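PDB 3K9D: aldehyde dehydrogenase from Listeria monocytogenes, which probably oxidises aldehydes with NAD or NADP as electron acceptor, as members of the aldehyde dehydrogenase family generally do. Local coordinates for residues E4-D7 and L8-I11. Residues are numbered along the deposited sequence; the frame is centred on the assembly and turned at random.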
loop_
_atom_site.group_PDB
_atom_site.type_symbol
_atom_site.label_atom_id
_atom_site.label_comp_id
_atom_site.label_asym_id
_atom_site.label_seq_id
_atom_site.Cartn_x
_atom_site.Cartn_y
_atom_site.Cartn_z
ATOM N N GLU A 4 -15.309 14.917 -31.363
ATOM C CA GLU A 4 -15.761 16.235 -30.884
ATOM C C GLU A 4 -16.448 16.223 -29.520
ATOM O O GLU A 4 -16.345 17.199 -28.781
ATOM C CB GLU A 4 -16.585 17.023 -31.914
ATOM C CG GLU A 4 -16.883 16.324 -33.224
ATOM C CD GLU A 4 -16.623 17.228 -34.418
ATOM O OE1 GLU A 4 -16.292 16.703 -35.503
ATOM O OE2 GLU A 4 -16.731 18.467 -34.267
ATOM N N ASP A 5 -17.132 15.131 -29.180
ATOM C CA ASP A 5 -17.751 15.013 -27.854
ATOM C C ASP A 5 -16.726 15.086 -26.730
ATOM O O ASP A 5 -15.659 14.473 -26.803
ATOM C CB ASP A 5 -18.551 13.724 -27.720
ATOM C CG ASP A 5 -19.839 13.749 -28.510
ATOM O OD1 ASP A 5 -20.132 14.765 -29.174
ATOM O OD2 ASP A 5 -20.569 12.736 -28.463
ATOM N N LYS A 6 -17.099 15.831 -25.687
ATOM C CA LYS A 6 -16.207 16.251 -24.616
ATOM C C LYS A 6 -15.632 15.074 -23.846
ATOM O O LYS A 6 -14.448 15.075 -23.502
ATOM C CB LYS A 6 -16.938 17.204 -23.659
ATOM C CG LYS A 6 -15.998 18.039 -22.809
ATOM C CD LYS A 6 -16.729 19.013 -21.894
ATOM C CE LYS A 6 -17.011 18.411 -20.528
ATOM N NZ LYS A 6 -17.093 19.452 -19.469
ATOM N N ASP A 7 -16.477 14.078 -23.582
ATOM C CA ASP A 7 -16.068 12.898 -22.824
ATOM C C ASP A 7 -15.030 12.048 -23.581
ATOM O O ASP A 7 -14.043 11.607 -23.000
ATOM C CB ASP A 7 -17.292 12.072 -22.363
ATOM C CG ASP A 7 -18.185 11.576 -23.521
ATOM O OD1 ASP A 7 -18.329 12.252 -24.565
ATOM O OD2 ASP A 7 -18.780 10.490 -23.356
ATOM N N LEU A 8 -15.233 11.895 -24.885
ATOM C CA LEU A 8 -14.345 11.101 -25.737
ATOM C C LEU A 8 -13.038 11.814 -26.067
ATOM O O LEU A 8 -11.993 11.162 -26.148
ATOM C CB LEU A 8 -15.064 10.680 -27.013
ATOM C CG LEU A 8 -16.377 9.899 -26.834
ATOM C CD1 LEU A 8 -17.072 9.750 -28.155
ATOM C CD2 LEU A 8 -16.192 8.540 -26.147
ATOM N N ARG A 9 -13.096 13.134 -26.270
ATOM C CA ARG A 9 -11.875 13.958 -26.351
ATOM C C ARG A 9 -11.042 13.850 -25.068
ATOM O O ARG A 9 -9.821 13.737 -25.131
ATOM C CB ARG A 9 -12.204 15.431 -26.630
ATOM C CG ARG A 9 -12.645 15.742 -28.051
ATOM C CD ARG A 9 -12.685 17.259 -28.276
ATOM N NE ARG A 9 -13.839 17.923 -27.655
ATOM C CZ ARG A 9 -13.809 18.641 -26.532
ATOM N NH1 ARG A 9 -12.679 18.812 -25.851
ATOM N NH2 ARG A 9 -14.929 19.192 -26.083
ATOM N N SER A 10 -11.717 13.871 -23.917
ATOM C CA SER A 10 -11.065 13.760 -22.612
ATOM C C SER A 10 -10.415 12.393 -22.342
ATOM O O SER A 10 -9.274 12.355 -21.881
ATOM C CB SER A 10 -12.028 14.142 -21.491
ATOM O OG SER A 10 -11.476 13.901 -20.205
ATOM N N ILE A 11 -11.137 11.298 -22.620
ATOM C CA ILE A 11 -10.567 9.945 -22.595
ATOM C C ILE A 11 -9.320 9.841 -23.493
ATOM O O ILE A 11 -8.251 9.373 -23.051
ATOM C CB ILE A 11 -11.601 8.871 -23.034
ATOM C CG1 ILE A 11 -12.731 8.770 -22.015
ATOM C CG2 ILE A 11 -10.934 7.499 -23.174
ATOM C CD1 ILE A 11 -14.031 8.188 -22.565
#
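Arg9 reaches back over the start of its own helix and takes hold of the chain that leads into it. Its NE gives a nearly straight hydrogen bond, 2.8 Å long, to the carbonyl O of Glu4. The oxygen lies almost in the guanidinium plane, at the edge of the group, whereas from the carbonyl's side the donor stands well above the peptide plane, 52° out of it. A bend at chi3 (-75°) turns the guanidinium back along the chain, and one face of it then comes to rest against Lys6, whose CA lies 3.5 Å from Arg9 NH2. The aliphatic root of the lysine chain, CB and CG, runs past the same nitrogen, while Lys6 NZ is carried 7.0 Å from Arg9 NH2, which keeps the two like charges apart.

Alongside this side-chain bond the first helical turn closes through the backbone. Arg9 N bonds to Asp5 O at 2.9 Å, Ser10 N to Lys6 O at 3.0 Å and Ile11 N to Asp7 O at 2.9 Å. Arg9 thus ties down two successive carbonyls, one with its side chain and one with its amide.

The close-fitting part is the side turned to the protein: buried Ser10 has its OG hydrogen-bonded to Thr179 and to the carbonyl of Val177, and Ile11 leans on Gln181 and Gln185 of helix 180-188. By contrast, Glu4, Asp5 and Leu8 belong to the exposed side, where Asp5 CB and Leu8 CD1 come no nearer than 4.3 Å. Asp5 occupies the N-cap position, yet its carboxylate makes no capping bond. The whole is the N-terminal first turn of an alpha-helix, helix 6-28, with i to i+4 backbone bonds and an arginine side chain hydrogen-bonded back to the carbonyl of the residue just before the N-cap.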